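Long-range contacts in alpha-fucosidase (PDB 2EAB), which probably hydrolyses alpha-1,2-linked L-fucose from glycans, this chain being the catalytic portion of a much longer bifidobacterial protein: residues L160-G165 / Y376-Y381; Y331-I336 / S434-E439. All blocks are in the same frame, centred on the assembly; numbering follows the deposited sequence.

Contact 1: residues L160-G165 / Y376-Y381; sequences LNLSKG and YKYGRY
At the junction of the N-terminal beta-rich region with the helical catalytic domain, the end of strand 156-161 and the turn after it pack Leu160 and Leu162 on two tyrosines of helix 365-386. Methyl CD2 of Leu162 lies over one face of the Tyr381 ring as a CH-pi contact, 3.8 Å from the ring centroid and offset toward the rim. Chi1 (-54°) sets Leu162 CG anti to the carbonyl carbon; its CD2 also lies 3.8 Å from CD1 of Tyr378. Leu160 meets Tyr381 tip to tip, its CD1 3.4 Å from the phenol OH, while its CD2 sits at the edge of the Tyr378 ring. Gly165 has a positive phi (64°), which glycine adopts readily, and its CA lies at the edge of the Tyr381 ring. Tyrosine suits this buried place because its ring feeds the apolar layer and its OH hydrogen-bonds to Pro53 O. An alanine in place of Tyr381 would probably leave the Leu162 methyl without its aromatic face and the Pro53 carbonyl without this partner. Within the turn, Asn161 OD1 accepts from Lys164 N, an Asx motif. The arrangement belongs to the family 95 architecture, a beta-sandwich domain packed against an (alpha/alpha)6 barrel.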
ATOM      1  N   LEU A 160     -19.195   4.427  10.674  1.00  9.35           N
ATOM      2  CA  LEU A 160     -18.549   3.343   9.967  1.00  9.09           C
ATOM      3  C   LEU A 160     -18.095   2.351  11.017  1.00  8.86           C
ATOM      4  O   LEU A 160     -17.259   2.667  11.862  1.00  9.03           O
ATOM      5  CB  LEU A 160     -17.364   3.849   9.142  1.00  9.36           C
ATOM      6  CG  LEU A 160     -16.674   2.828   8.230  1.00  8.99           C
ATOM      7  CD1 LEU A 160     -17.616   2.323   7.142  1.00 10.11           C
ATOM      8  CD2 LEU A 160     -15.423   3.429   7.608  1.00  9.29           C
ATOM      9  N   ASN A 161     -18.692   1.167  10.972  1.00  8.87           N
ATOM     10  CA  ASN A 161     -18.354   0.102  11.893  1.00  9.05           C
ATOM     11  C   ASN A 161     -17.216  -0.708  11.288  1.00  8.87           C
ATOM     12  O   ASN A 161     -17.435  -1.545  10.409  1.00  9.20           O
ATOM     13  CB  ASN A 161     -19.578  -0.778  12.160  1.00  9.28           C
ATOM     14  CG  ASN A 161     -19.342  -1.787  13.264  1.00  9.95           C
ATOM     15  OD1 ASN A 161     -18.214  -2.222  13.502  1.00 10.28           O
ATOM     16  ND2 ASN A 161     -20.418  -2.173  13.943  1.00 10.37           N
ATOM     17  N   LEU A 162     -16.003  -0.444  11.764  1.00  8.85           N
ATOM     18  CA  LEU A 162     -14.813  -1.098  11.229  1.00  8.91           C
ATOM     19  C   LEU A 162     -14.810  -2.586  11.543  1.00  8.99           C
ATOM     20  O   LEU A 162     -14.243  -3.380  10.798  1.00  9.28           O
ATOM     21  CB  LEU A 162     -13.532  -0.458  11.774  1.00  8.79           C
ATOM     22  CG  LEU A 162     -13.320   1.049  11.631  1.00  9.18           C
ATOM     23  CD1 LEU A 162     -11.938   1.412  12.156  1.00 10.58           C
ATOM     24  CD2 LEU A 162     -13.483   1.509  10.186  1.00  9.76           C
ATOM     25  N   SER A 163     -15.445  -2.956  12.654  1.00  9.49           N
ATOM     26  CA  SER A 163     -15.472  -4.346  13.110  1.00  9.92           C
ATOM     27  C   SER A 163     -16.376  -5.234  12.261  1.00 10.44           C
ATOM     28  O   SER A 163     -16.069  -6.407  12.027  1.00 10.48           O
ATOM     29  CB  SER A 163     -15.911  -4.415  14.572  1.00 10.17           C
ATOM     30  OG  SER A 163     -15.063  -3.631  15.390  1.00  9.84           O
ATOM     31  N   LYS A 164     -17.494  -4.670  11.813  1.00 10.83           N
ATOM     32  CA  LYS A 164     -18.474  -5.406  11.020  1.00 11.29           C
ATOM     33  C   LYS A 164     -18.404  -5.077   9.527  1.00 10.81           C
ATOM     34  O   LYS A 164     -19.079  -5.708   8.719  1.00 11.27           O
ATOM     35  CB  LYS A 164     -19.888  -5.174  11.567  1.00 11.11           C
ATOM     36  CG  LYS A 164     -20.154  -5.911  12.879  1.00 12.24           C
ATOM     37  CD  LYS A 164     -21.573  -5.708  13.393  1.00 12.33           C
ATOM     38  CE  LYS A 164     -21.889  -6.663  14.547  1.00 14.76           C
ATOM     39  NZ  LYS A 164     -20.938  -6.541  15.695  1.00 15.76           N
ATOM     40  N   GLY A 165     -17.582  -4.095   9.167  1.00 10.66           N
ATOM     41  CA  GLY A 165     -17.409  -3.709   7.770  1.00 10.32           C
ATOM     42  C   GLY A 165     -18.669  -3.163   7.127  1.00 10.20           C
ATOM     43  O   GLY A 165     -19.044  -3.578   6.031  1.00 10.45           O
ATOM     44  N   TYR A 376      -4.779   3.502  13.447  1.00  7.17           N
ATOM     45  CA  TYR A 376      -4.105   2.221  13.270  1.00  7.12           C
ATOM     46  C   TYR A 376      -5.044   1.177  12.655  1.00  7.23           C
ATOM     47  O   TYR A 376      -4.724   0.533  11.647  1.00  7.25           O
ATOM     48  CB  TYR A 376      -3.550   1.700  14.609  1.00  7.39           C
ATOM     49  CG  TYR A 376      -3.040   0.289  14.466  1.00  7.29           C
ATOM     50  CD1 TYR A 376      -1.782   0.044  13.923  1.00  6.83           C
ATOM     51  CD2 TYR A 376      -3.842  -0.803  14.793  1.00  8.46           C
ATOM     52  CE1 TYR A 376      -1.320  -1.252  13.751  1.00  7.81           C
ATOM     53  CE2 TYR A 376      -3.392  -2.104  14.614  1.00  8.51           C
ATOM     54  CZ  TYR A 376      -2.134  -2.321  14.089  1.00  7.50           C
ATOM     55  OH  TYR A 376      -1.700  -3.607  13.910  1.00  8.48           O
ATOM     56  N   LYS A 377      -6.206   1.015  13.283  1.00  7.19           N
ATOM     57  CA  LYS A 377      -7.179   0.010  12.881  1.00  7.44           C
ATOM     58  C   LYS A 377      -7.744   0.298  11.494  1.00  7.31           C
ATOM     59  O   LYS A 377      -8.056  -0.622  10.738  1.00  7.37           O
ATOM     60  CB  LYS A 377      -8.312  -0.054  13.900  1.00  7.85           C
ATOM     61  CG  LYS A 377      -7.900  -0.686  15.216  1.00  8.26           C
ATOM     62  CD  LYS A 377      -8.931  -0.426  16.298  1.00  9.32           C
ATOM     63  CE  LYS A 377      -8.560  -1.176  17.560  1.00 10.13           C
ATOM     64  NZ  LYS A 377      -9.577  -1.005  18.631  1.00 11.31           N
ATOM     65  N   TYR A 378      -7.870   1.583  11.171  1.00  7.46           N
ATOM     66  CA  TYR A 378      -8.403   2.017   9.880  1.00  7.35           C
ATOM     67  C   TYR A 378      -7.521   1.548   8.733  1.00  7.31           C
ATOM     68  O   TYR A 378      -8.031   1.198   7.672  1.00  6.98           O
ATOM     69  CB  TYR A 378      -8.499   3.537   9.845  1.00  7.63           C
ATOM     70  CG  TYR A 378      -9.508   4.170   8.898  1.00  7.71           C
ATOM     71  CD1 TYR A 378     -10.749   3.584   8.623  1.00  8.55           C
ATOM     72  CD2 TYR A 378      -9.232   5.411   8.343  1.00  7.85           C
ATOM     73  CE1 TYR A 378     -11.675   4.231   7.783  1.00  8.49           C
ATOM     74  CE2 TYR A 378     -10.139   6.060   7.521  1.00  8.35           C
ATOM     75  CZ  TYR A 378     -11.354   5.472   7.251  1.00  7.93           C
ATOM     76  OH  TYR A 378     -12.256   6.140   6.454  1.00  9.09           O
ATOM     77  N   GLY A 379      -6.204   1.541   8.936  1.00  7.00           N
ATOM     78  CA  GLY A 379      -5.282   1.068   7.911  1.00  6.77           C
ATOM     79  C   GLY A 379      -5.517  -0.394   7.591  1.00  6.93           C
ATOM     80  O   GLY A 379      -5.387  -0.813   6.443  1.00  7.31           O
ATOM     81  N   ARG A 380      -5.854  -1.175   8.612  1.00  6.69           N
ATOM     82  CA  ARG A 380      -6.205  -2.570   8.400  1.00  6.80           C
ATOM     83  C   ARG A 380      -7.545  -2.664   7.673  1.00  6.69           C
ATOM     84  O   ARG A 380      -7.662  -3.358   6.667  1.00  6.87           O
ATOM     85  CB  ARG A 380      -6.228  -3.337   9.725  1.00  6.78           C
ATOM     86  CG  ARG A 380      -4.862  -3.396  10.408  1.00  6.47           C
ATOM     87  CD  ARG A 380      -4.827  -4.341  11.599  1.00  6.85           C
ATOM     88  NE  ARG A 380      -4.907  -5.742  11.200  1.00  6.73           N
ATOM     89  CZ  ARG A 380      -6.007  -6.486  11.275  1.00  6.58           C
ATOM     90  NH1 ARG A 380      -7.147  -5.976  11.735  1.00  7.23           N
ATOM     91  NH2 ARG A 380      -5.964  -7.753  10.900  1.00  7.13           N
ATOM     92  N   TYR A 381      -8.543  -1.941   8.178  1.00  6.80           N
ATOM     93  CA  TYR A 381      -9.859  -1.875   7.552  1.00  6.89           C
ATOM     94  C   TYR A 381      -9.772  -1.537   6.059  1.00  6.65           C
ATOM     95  O   TYR A 381     -10.410  -2.185   5.229  1.00  6.96           O
ATOM     96  CB  TYR A 381     -10.733  -0.845   8.285  1.00  7.28           C
ATOM     97  CG  TYR A 381     -12.037  -0.589   7.581  1.00  7.08           C
ATOM     98  CD1 TYR A 381     -13.138  -1.408   7.799  1.00  7.69           C
ATOM     99  CD2 TYR A 381     -12.161   0.452   6.660  1.00  6.99           C
ATOM    100  CE1 TYR A 381     -14.335  -1.188   7.132  1.00  7.63           C
ATOM    101  CE2 TYR A 381     -13.349   0.678   5.984  1.00  7.51           C
ATOM    102  CZ  TYR A 381     -14.430  -0.144   6.226  1.00  7.91           C
ATOM    103  OH  TYR A 381     -15.606   0.076   5.554  1.00  7.68           O
TER

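Contact 2: residues Y331-I336 / S434-E439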
ATOM      1  N   TYR A 331     -10.488  -8.858  10.114  1.00  8.39           N
ATOM      2  CA  TYR A 331     -10.369  -7.671  10.950  1.00  8.57           C
ATOM      3  C   TYR A 331     -10.028  -8.009  12.399  1.00  8.59           C
ATOM      4  O   TYR A 331      -9.217  -7.332  13.019  1.00  8.51           O
ATOM      5  CB  TYR A 331     -11.640  -6.817  10.882  1.00  8.85           C
ATOM      6  CG  TYR A 331     -11.520  -5.528  11.657  1.00  8.82           C
ATOM      7  CD1 TYR A 331     -10.955  -4.387  11.077  1.00  9.20           C
ATOM      8  CD2 TYR A 331     -11.944  -5.454  12.985  1.00  9.48           C
ATOM      9  CE1 TYR A 331     -10.825  -3.211  11.794  1.00  9.20           C
ATOM     10  CE2 TYR A 331     -11.822  -4.279  13.710  1.00  9.04           C
ATOM     11  CZ  TYR A 331     -11.264  -3.158  13.109  1.00  9.25           C
ATOM     12  OH  TYR A 331     -11.128  -1.981  13.809  1.00  9.71           O
ATOM     13  N   ASP A 332     -10.655  -9.054  12.936  1.00  8.53           N
ATOM     14  CA  ASP A 332     -10.490  -9.367  14.354  1.00  8.99           C
ATOM     15  C   ASP A 332      -9.204 -10.131  14.699  1.00  8.75           C
ATOM     16  O   ASP A 332      -8.986 -10.474  15.862  1.00  9.23           O
ATOM     17  CB  ASP A 332     -11.739 -10.066  14.911  1.00  9.66           C
ATOM     18  CG  ASP A 332     -12.914  -9.111  15.092  1.00 11.01           C
ATOM     19  OD1 ASP A 332     -12.683  -7.899  15.305  1.00 12.87           O
ATOM     20  OD2 ASP A 332     -14.072  -9.581  15.041  1.00 14.12           O
ATOM     21  N   ARG A 333      -8.339 -10.363  13.709  1.00  8.72           N
ATOM     22  CA  ARG A 333      -7.068 -11.057  13.954  1.00  8.79           C
ATOM     23  C   ARG A 333      -6.137 -10.269  14.869  1.00  8.79           C
ATOM     24  O   ARG A 333      -5.338 -10.860  15.597  1.00  8.84           O
ATOM     25  CB  ARG A 333      -6.346 -11.345  12.642  1.00  8.80           C
ATOM     26  CG  ARG A 333      -7.017 -12.383  11.776  1.00  8.92           C
ATOM     27  CD  ARG A 333      -6.332 -12.447  10.438  1.00  9.15           C
ATOM     28  NE  ARG A 333      -6.956 -13.410   9.540  1.00  9.65           N
ATOM     29  CZ  ARG A 333      -6.555 -13.631   8.293  1.00 10.39           C
ATOM     30  NH1 ARG A 333      -5.526 -12.963   7.787  1.00 10.03           N
ATOM     31  NH2 ARG A 333      -7.182 -14.528   7.544  1.00 11.61           N
ATOM     32  N   VAL A 334      -6.239  -8.944  14.816  1.00  8.67           N
ATOM     33  CA  VAL A 334      -5.387  -8.065  15.596  1.00  8.89           C
ATOM     34  C   VAL A 334      -6.234  -7.295  16.598  1.00  9.00           C
ATOM     35  O   VAL A 334      -7.280  -6.745  16.250  1.00  9.17           O
ATOM     36  CB  VAL A 334      -4.598  -7.077  14.687  1.00  8.74           C
ATOM     37  CG1 VAL A 334      -3.845  -6.039  15.518  1.00  9.59           C
ATOM     38  CG2 VAL A 334      -3.628  -7.833  13.793  1.00  8.95           C
ATOM     39  N   LYS A 335      -5.775  -7.267  17.844  1.00  9.17           N
ATOM     40  CA  LYS A 335      -6.381  -6.431  18.872  1.00  9.74           C
ATOM     41  C   LYS A 335      -5.291  -5.594  19.512  1.00  9.71           C
ATOM     42  O   LYS A 335      -4.160  -6.056  19.673  1.00  9.56           O
ATOM     43  CB  LYS A 335      -7.085  -7.286  19.927  1.00 10.12           C
ATOM     44  CG  LYS A 335      -8.242  -8.119  19.388  1.00 11.96           C
ATOM     45  CD  LYS A 335      -9.416  -7.227  18.999  1.00 14.53           C
ATOM     46  CE  LYS A 335     -10.413  -7.951  18.119  1.00 16.26           C
ATOM     47  NZ  LYS A 335     -11.606  -7.094  17.865  1.00 17.90           N
ATOM     48  N   ILE A 336      -5.627  -4.361  19.868  1.00  9.77           N
ATOM     49  CA  ILE A 336      -4.663  -3.463  20.482  1.00 10.59           C
ATOM     50  C   ILE A 336      -5.345  -2.640  21.571  1.00 10.61           C
ATOM     51  O   ILE A 336      -6.401  -2.039  21.342  1.00 10.63           O
ATOM     52  CB  ILE A 336      -3.928  -2.573  19.430  1.00 10.36           C
ATOM     53  CG1 ILE A 336      -2.831  -1.736  20.100  1.00 11.29           C
ATOM     54  CG2 ILE A 336      -4.917  -1.711  18.623  1.00 11.08           C
ATOM     55  CD1 ILE A 336      -1.859  -1.087  19.131  1.00 11.63           C
ATOM     56  N   SER A 434       2.656  -7.822   8.627  1.00  5.97           N
ATOM     57  CA  SER A 434       2.855  -7.644  10.065  1.00  6.15           C
ATOM     58  C   SER A 434       1.525  -7.468  10.799  1.00  6.16           C
ATOM     59  O   SER A 434       1.392  -7.894  11.953  1.00  6.41           O
ATOM     60  CB  SER A 434       3.807  -6.481  10.353  1.00  6.30           C
ATOM     61  OG  SER A 434       3.247  -5.251   9.932  1.00  6.79           O
ATOM     62  N   ALA A 435       0.545  -6.867  10.122  1.00  5.87           N
ATOM     63  CA  ALA A 435      -0.788  -6.706  10.698  1.00  6.13           C
ATOM     64  C   ALA A 435      -1.741  -7.857  10.352  1.00  6.22           C
ATOM     65  O   ALA A 435      -2.961  -7.708  10.454  1.00  6.26           O
ATOM     66  CB  ALA A 435      -1.387  -5.349  10.320  1.00  6.48           C
ATOM     67  N   ASN A 436      -1.181  -9.005   9.974  1.00  6.41           N
ATOM     68  CA  ASN A 436      -1.943 -10.257   9.847  1.00  6.53           C
ATOM     69  C   ASN A 436      -3.037 -10.200   8.773  1.00  6.58           C
ATOM     70  O   ASN A 436      -4.193 -10.559   9.015  1.00  6.84           O
ATOM     71  CB  ASN A 436      -2.517 -10.676  11.211  1.00  6.87           C
ATOM     72  CG  ASN A 436      -2.660 -12.180  11.361  1.00  6.80           C
ATOM     73  OD1 ASN A 436      -2.715 -12.929  10.384  1.00  7.44           O
ATOM     74  ND2 ASN A 436      -2.725 -12.630  12.610  1.00  7.82           N
ATOM     75  N   MET A 437      -2.650  -9.748   7.583  1.00  6.27           N
ATOM     76  CA  MET A 437      -3.545  -9.707   6.427  1.00  6.63           C
ATOM     77  C   MET A 437      -2.817 -10.240   5.198  1.00  6.30           C
ATOM     78  O   MET A 437      -3.050  -9.767   4.080  1.00  6.32           O
ATOM     79  CB  MET A 437      -4.021  -8.273   6.166  1.00  6.75           C
ATOM     80  CG  MET A 437      -4.734  -7.632   7.345  1.00  6.98           C
ATOM     81  SD  MET A 437      -5.288  -5.954   7.028  1.00  7.67           S
ATOM     82  CE  MET A 437      -3.714  -5.104   6.839  1.00  8.56           C
ATOM     83  N   GLY A 438      -1.956 -11.239   5.394  1.00  6.67           N
ATOM     84  CA  GLY A 438      -1.030 -11.683   4.348  1.00  7.17           C
ATOM     85  C   GLY A 438      -1.691 -12.087   3.040  1.00  7.45           C
ATOM     86  O   GLY A 438      -1.157 -11.819   1.958  1.00  7.48           O
ATOM     87  N   GLU A 439      -2.854 -12.728   3.124  1.00  7.81           N
ATOM     88  CA  GLU A 439      -3.550 -13.160   1.913  1.00  8.32           C
ATOM     89  C   GLU A 439      -3.957 -11.981   1.029  1.00  7.42           C
ATOM     90  O   GLU A 439      -4.151 -12.135  -0.179  1.00  7.59           O
ATOM     91  CB  GLU A 439      -4.768 -14.021   2.258  1.00  9.70           C
ATOM     92  CG  GLU A 439      -5.885 -13.286   2.966  1.00 12.90           C
ATOM     93  CD  GLU A 439      -5.850 -13.420   4.473  1.00 15.52           C
ATOM     94  OE1 GLU A 439      -4.749 -13.437   5.070  1.00 12.94           O
ATOM     95  OE2 GLU A 439      -6.948 -13.514   5.064  1.00 18.95           O
TER
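Arg333 and Glu439 form a salt bridge, tip to tip, between the type I beta turn 331-334, which follows helix 316-331, and the loop before helix 442-450, both in the (alpha/alpha)6-barrel catalytic domain of glycoside hydrolase family 95. NH1 of Arg333 gives a nearly straight bond (178°) to the syn side of Glu439 OE1 at 2.9 Å. NH2 reaches OE2 of Glu439 at 2.7 Å, but that bond is bent and weak, and the two planar groups are twisted 46° apart. NH1 also donates to the backbone O of Asn436 at 3.0 Å, from above the carbonyl plane though within the guanidinium plane. One nitrogen thus grips both the loop backbone and the carboxylate, which suits arginine's several N-H groups. Its chain is extended from CG to NE and reaches across to the loop, whereas Glu439 bends at chi2 (-96°).

Alongside the salt bridge, Asn436 crosses the arginine stem at about a right angle, OD1 lying 3.6 Å from Arg333 CD. An amide suits this site because its ND2 can donate to the carbonyl of Gly816 on strand 812-819 while the side chain packs on the arginine stem. Val334, last residue of the turn, supplies a compact apolar side chain beside the loop backbone: its CG2 rests 3.4 Å from the O of Ala435.

From the N terminus, the chain leaves strand 156-161 through 160-165, completes the remaining beta strands of the N-terminal region and runs down helix 316-331 into 331-336. Helix 365-386 then brings 376-381 back to the earlier turn, closing the loop of contact 1. Only later does 434-439 return to 331-336 and close contact 2, so the two loops cross. Contact 1 joins the beta-rich region to the catalytic helices, and contact 2 ties two catalytic-domain loops together beside strand 812-819. Arg380 of contact 1 reaches both segments of contact 2, its NH1 probably hydrogen-bonding to Tyr331 O at 2.8 Å and its NE to Ala435 O at 2.9 Å.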